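Local coordinates for protein alpha,alpha-trehalose-phosphate synthase (UDP-forming) (Burkholderia multivorans, PDB 5UOF) that belongs to glycosyltransferase family 20 and has the two-domain architecture of the GT-B clan, each domain built around a largely parallel beta sheet, at residues D240-A245 and Y381-D386; A402-G407 and R446-S451. All coordinates share one frame; numbering follows the deposited sequence. Where two conformers were deposited one is given.

Interaction 1 (240-245 with 381-386) packs helix 239-248 against the C-terminal end of helix 376-384. Interaction 2 (402-407 with 446-451) joins the loop between strands 392-396 and 409-411 to the break between helices 431-447 and 450-472. Their centres lie about 14 Å apart, on the same side of the chain's centre, and along the chain interaction 1 closes before interaction 2 opens. They are tied directly: Asp240 OD1 and Arg446 NE form a salt bridge at 3.1 Å. Helix 376-384 serves both, packing on Ile242 in one, while its Lys379 forms a salt bridge with Glu404 in the other. Both thus belong to the helices and loops around the six-stranded parallel sheet of this GT-B protein.

Interaction 1 of 2, residues D240-A245 and Y381-D386; sequences DAIAQA and YVASQD. With NA (sodium ion), chain C.
Ile242 meets helix 376-384 with its CG2 branch, which touches the methyl of Ala383 (Ile242 CG2 to Ala383 CB, 3.7 Å) and the hydroxyl oxygen of Ser384 (Ile242 CG2 to Ser384 OG, 3.3 Å). With CG2 anti to the backbone N, this branch is the one turned onto Ala383 and Ser384. The next residue, Ala243, sets its CB 3.3 Å from Ala383 O. Small residues on both sides let the backbones close in, with the CA atoms of Ala243 and Ser384 4.6 Å apart. Ser384 OG is hydrogen-bonded to Glu380 O of its own helix, and its contact with the Ile242 methyl is van der Waals packing. Met356 of helix 352-361 touches both Ile242 and Ser384. Behind the contact, the bent side chain of Gln385 folds back, and its NE2 gives a nearly straight bond to Tyr381 O (2.9 Å, 165°), on the opposite face of that carbonyl from Ser384 N. NE2 also lies over one face of the Tyr381 ring and bonds to Phe359 O. These bonds, with Gly391 N on OE1, should help fix the amide, whose Gln385 OE1 binds the sodium ion at 2.3 Å. Two waters and the carbonyls of Arg360 and Ser362 complete this carbonyl-rich sodium site, just beyond a close helix contact of small side chains and one isoleucine.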
loop_
_atom_site.group_PDB
_atom_site.type_symbol
_atom_site.label_atom_id
_atom_site.label_comp_id
_atom_site.label_asym_id
_atom_site.label_seq_id
_atom_site.Cartn_x
_atom_site.Cartn_y
_atom_site.Cartn_z
ATOM N N ASP A 240 -10.124 -31.188 14.473
ATOM C CA ASP A 240 -10.703 -32.521 14.617
ATOM C C ASP A 240 -12.220 -32.478 14.457
ATOM O O ASP A 240 -12.816 -33.388 13.869
ATOM C CB ASP A 240 -10.309 -33.127 15.966
ATOM C CG ASP A 240 -8.795 -33.298 16.118
ATOM O OD1 ASP A 240 -8.072 -33.284 15.098
ATOM O OD2 ASP A 240 -8.330 -33.460 17.268
ATOM N N ALA A 241 -12.856 -31.409 14.942
ATOM C CA ALA A 241 -14.300 -31.266 14.786
ATOM C C ALA A 241 -14.686 -31.067 13.327
ATOM O O ALA A 241 -15.699 -31.610 12.871
ATOM C CB ALA A 241 -14.807 -30.103 15.641
ATOM N N ILE A 242 -13.894 -30.287 12.580
ATOM C CA ILE A 242 -14.158 -30.102 11.157
ATOM C C ILE A 242 -14.033 -31.424 10.412
ATOM O O ILE A 242 -14.875 -31.762 9.570
ATOM C CB ILE A 242 -13.220 -29.020 10.591
ATOM C CG1 ILE A 242 -13.651 -27.648 11.132
ATOM C CG2 ILE A 242 -13.212 -29.045 9.069
ATOM C CD1 ILE A 242 -12.658 -26.528 10.889
ATOM N N ALA A 243 -12.987 -32.198 10.708
ATOM C CA ALA A 243 -12.792 -33.457 9.994
ATOM C C ALA A 243 -13.953 -34.407 10.247
ATOM O O ALA A 243 -14.441 -35.071 9.322
ATOM C CB ALA A 243 -11.471 -34.103 10.408
ATOM N N GLN A 244 -14.409 -34.479 11.495
ATOM C CA GLN A 244 -15.540 -35.340 11.829
ATOM C C GLN A 244 -16.799 -34.895 11.098
ATOM O O GLN A 244 -17.558 -35.725 10.578
ATOM C CB GLN A 244 -15.769 -35.338 13.343
ATOM C CG GLN A 244 -16.989 -36.125 13.791
ATOM C CD GLN A 244 -17.294 -35.964 15.281
ATOM O OE1 GLN A 244 -17.224 -34.863 15.828
ATOM N NE2 GLN A 244 -17.632 -37.066 15.937
ATOM N N ALA A 245 -17.032 -33.574 11.040
ATOM C CA ALA A 245 -18.199 -33.054 10.336
ATOM C C ALA A 245 -18.133 -33.377 8.853
ATOM O O ALA A 245 -19.139 -33.771 8.250
ATOM C CB ALA A 245 -18.315 -31.544 10.542
ATOM N N TYR A 381 -9.999 -25.901 5.035
ATOM C CA TYR A 381 -9.646 -26.807 3.949
ATOM C C TYR A 381 -8.718 -27.912 4.446
ATOM O O TYR A 381 -8.973 -29.103 4.227
ATOM C CB TYR A 381 -9.000 -26.034 2.785
ATOM C CG TYR A 381 -8.731 -27.002 1.667
ATOM C CD1 TYR A 381 -9.748 -27.369 0.799
ATOM C CD2 TYR A 381 -7.489 -27.623 1.545
ATOM C CE1 TYR A 381 -9.531 -28.312 -0.189
ATOM C CE2 TYR A 381 -7.252 -28.557 0.542
ATOM C CZ TYR A 381 -8.289 -28.904 -0.316
ATOM O OH TYR A 381 -8.084 -29.855 -1.289
ATOM N N VAL A 382 -7.637 -27.535 5.131
ATOM C CA VAL A 382 -6.696 -28.532 5.647
ATOM C C VAL A 382 -7.403 -29.465 6.620
ATOM O O VAL A 382 -7.281 -30.696 6.541
ATOM C CB VAL A 382 -5.497 -27.834 6.311
ATOM C CG1 VAL A 382 -4.598 -28.842 7.037
ATOM C CG2 VAL A 382 -4.697 -27.038 5.278
ATOM N N ALA A 383 -8.159 -28.884 7.559
ATOM C CA ALA A 383 -8.790 -29.700 8.595
ATOM C C ALA A 383 -9.751 -30.729 8.011
ATOM O O ALA A 383 -9.999 -31.774 8.630
ATOM C CB ALA A 383 -9.522 -28.795 9.591
ATOM N N SER A 384 -10.311 -30.456 6.833
ATOM C CA SER A 384 -11.286 -31.358 6.237
ATOM C C SER A 384 -10.652 -32.583 5.579
ATOM O O SER A 384 -11.371 -33.538 5.273
ATOM C CB SER A 384 -12.123 -30.597 5.197
ATOM O OG SER A 384 -12.900 -29.576 5.802
ATOM N N GLN A 385 -9.344 -32.589 5.351
ATOM C CA GLN A 385 -8.765 -33.610 4.484
ATOM C C GLN A 385 -8.678 -34.970 5.157
ATOM O O GLN A 385 -8.485 -35.088 6.371
ATOM C CB GLN A 385 -7.364 -33.196 4.027
ATOM C CG GLN A 385 -7.389 -31.886 3.252
ATOM C CD GLN A 385 -8.353 -31.952 2.077
ATOM O OE1 GLN A 385 -8.253 -32.844 1.220
ATOM N NE2 GLN A 385 -9.315 -31.035 2.048
ATOM N N ASP A 386 -8.802 -36.015 4.330
ATOM C CA ASP A 386 -8.529 -37.367 4.785
ATOM C C ASP A 386 -7.013 -37.531 4.809
ATOM O O ASP A 386 -6.377 -37.385 3.762
ATOM C CB ASP A 386 -9.181 -38.389 3.843
ATOM C CG ASP A 386 -9.088 -39.828 4.361
ATOM O OD1 ASP A 386 -8.093 -40.176 5.043
ATOM O OD2 ASP A 386 -10.022 -40.624 4.092
HETATM NA NA NA C . -9.230 -34.259 -0.344
HETATM O O HOH W 1 -8.936 -36.055 1.279
HETATM O O HOH W 2 -7.491 -35.532 -1.679
#

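Interaction 2 of 2, residues A402-G407 and R446-S451; sequences AAELTG and RANDLS. With EDO (1,2-ethanediol), chain G.
The amide nitrogen of Asn448 comes to OE2 of the Glu404 carboxylate, the two planes turned 43° apart and the side chains crossing at about a right angle. Asn448 ND2 gives its hydrogen to Glu404 OE2 at 2.7 Å, along a fairly straight path (162°). The donor comes to the syn side of OE2, 28° out of the carboxylate plane, yet the acceptor lies close to the plane of the amide. Asn448 puts CG anti to its N, and the Glu404 chain, extended beyond CG, carries its carboxylate across to that amide. Each group has a further partner: Glu404 OE1 forms a salt bridge with Lys379, and Asn448 ND2 also bonds to Pro234 O. Together these should fix the rotation of both flat groups, and the lysine probably favours a charged carboxylate. A water lies 2.7 Å from Asn448 O, with only a long, weak approach to Glu404 OE2.

The second carboxylate, Asp449, is an N-cap. Its OD1 receives Ser451 N from above the carboxylate plane (2.9 Å) and Ser451 OG on its syn lone pair (2.6 Å). At its other oxygen, OD2 accepts from O1 of a 1,2-ethanediol, probably picked up from the crystallisation liquor, whose O2 spans Arg446 O and Asp449 N.

Asn448 is the first residue to leave helical geometry after helix 431-447, and Asp449 caps the start of the helix that follows. Glu404 reaches this junction from the loop between strands 392-396 and 409-411, where Leu405 packs on strand 392-396 and on helices 376-384 and 431-447.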
loop_
_atom_site.group_PDB
_atom_site.type_symbol
_atom_site.label_atom_id
_atom_site.label_comp_id
_atom_site.label_asym_id
_atom_site.label_seq_id
_atom_site.Cartn_x
_atom_site.Cartn_y
_atom_site.Cartn_z
ATOM N N ALA A 402 -0.815 -17.767 6.116
ATOM C CA ALA A 402 0.451 -18.202 5.528
ATOM C C ALA A 402 1.587 -18.240 6.541
ATOM O O ALA A 402 2.551 -18.988 6.347
ATOM C CB ALA A 402 0.836 -17.282 4.361
ATOM N N ALA A 403 1.498 -17.464 7.622
ATOM C CA ALA A 403 2.534 -17.508 8.644
ATOM C C ALA A 403 2.527 -18.827 9.402
ATOM O O ALA A 403 3.535 -19.188 10.013
ATOM C CB ALA A 403 2.340 -16.344 9.622
ATOM N N GLU A 404 1.418 -19.551 9.364
ATOM C CA GLU A 404 1.256 -20.810 10.086
ATOM C C GLU A 404 1.268 -22.026 9.180
ATOM O O GLU A 404 1.896 -23.040 9.516
ATOM C CB GLU A 404 -0.063 -20.801 10.872
ATOM C CG GLU A 404 -0.125 -19.774 11.986
ATOM C CD GLU A 404 -1.503 -19.690 12.626
ATOM O OE1 GLU A 404 -2.343 -18.885 12.157
ATOM O OE2 GLU A 404 -1.742 -20.447 13.597
ATOM N N LEU A 405 0.581 -21.951 8.043
ATOM C CA LEU A 405 0.395 -23.108 7.166
ATOM C C LEU A 405 1.597 -23.250 6.234
ATOM O O LEU A 405 1.524 -23.063 5.019
ATOM C CB LEU A 405 -0.918 -22.982 6.405
ATOM C CG LEU A 405 -2.154 -22.889 7.324
ATOM C CD1 LEU A 405 -3.434 -22.756 6.510
ATOM C CD2 LEU A 405 -2.244 -24.086 8.285
ATOM N N THR A 406 2.726 -23.607 6.847
ATOM C CA THR A 406 3.983 -23.687 6.114
ATOM C C THR A 406 4.018 -24.852 5.136
ATOM O O THR A 406 4.911 -24.886 4.278
ATOM C CB THR A 406 5.149 -23.794 7.098
ATOM O OG1 THR A 406 4.937 -24.906 7.975
ATOM C CG2 THR A 406 5.260 -22.505 7.928
ATOM N N GLY A 407 3.076 -25.791 5.234
ATOM C CA GLY A 407 2.980 -26.874 4.269
ATOM C C GLY A 407 2.181 -26.536 3.028
ATOM O O GLY A 407 2.117 -27.343 2.099
ATOM N N ARG A 446 -3.517 -27.859 15.134
ATOM C CA ARG A 446 -3.840 -28.450 16.427
ATOM C C ARG A 446 -3.157 -27.723 17.575
ATOM O O ARG A 446 -3.660 -27.754 18.706
ATOM C CB ARG A 446 -3.457 -29.923 16.435
ATOM C CG ARG A 446 -4.404 -30.798 15.628
ATOM C CD ARG A 446 -3.925 -32.246 15.639
ATOM N NE ARG A 446 -4.929 -33.147 15.093
ATOM C CZ ARG A 446 -4.650 -34.298 14.483
ATOM N NH1 ARG A 446 -3.389 -34.688 14.324
ATOM N NH2 ARG A 446 -5.637 -35.054 14.022
ATOM N N ALA A 447 -2.014 -27.091 17.318
ATOM C CA ALA A 447 -1.281 -26.379 18.356
ATOM C C ALA A 447 -1.769 -24.953 18.542
ATOM O O ALA A 447 -1.395 -24.311 19.526
ATOM C CB ALA A 447 0.215 -26.363 18.048
ATOM N N ASN A 448 -2.583 -24.449 17.621
ATOM C CA ASN A 448 -3.197 -23.132 17.749
ATOM C C ASN A 448 -4.669 -23.255 17.361
ATOM O O ASN A 448 -5.150 -22.617 16.423
ATOM C CB ASN A 448 -2.484 -22.095 16.880
ATOM C CG ASN A 448 -3.120 -20.736 16.988
ATOM O OD1 ASN A 448 -3.609 -20.372 18.058
ATOM N ND2 ASN A 448 -3.166 -19.991 15.878
ATOM N N ASP A 449 -5.401 -24.105 18.078
ATOM C CA ASP A 449 -6.818 -24.221 17.775
ATOM C C ASP A 449 -7.567 -23.024 18.368
ATOM O O ASP A 449 -6.990 -22.174 19.049
ATOM C CB ASP A 449 -7.373 -25.586 18.228
ATOM C CG ASP A 449 -7.576 -25.722 19.743
ATOM O OD1 ASP A 449 -7.613 -24.736 20.491
ATOM O OD2 ASP A 449 -7.728 -26.876 20.197
ATOM N N LEU A 450 -8.858 -22.935 18.051
ATOM C CA LEU A 450 -9.625 -21.733 18.373
ATOM C C LEU A 450 -9.597 -21.411 19.867
ATOM O O LEU A 450 -9.729 -20.238 20.251
ATOM C CB LEU A 450 -11.064 -21.900 17.884
ATOM C CG LEU A 450 -12.048 -20.742 18.083
ATOM C CD1 LEU A 450 -11.469 -19.434 17.524
ATOM C CD2 LEU A 450 -13.359 -21.065 17.367
ATOM N N SER A 451 -9.423 -22.426 20.727
ATOM C CA SER A 451 -9.383 -22.145 22.156
ATOM C C SER A 451 -8.145 -21.349 22.551
ATOM O O SER A 451 -8.168 -20.661 23.578
ATOM C CB SER A 451 -9.445 -23.446 22.964
ATOM O OG SER A 451 -8.190 -24.099 22.975
HETATM C C1 EDO G . -4.843 -26.040 22.661
HETATM O O1 EDO G . -5.970 -26.864 22.325
HETATM C C2 EDO G . -3.803 -26.092 21.543
HETATM O O2 EDO G . -4.392 -25.709 20.289
HETATM O O HOH W 3 -4.685 -22.109 13.766
#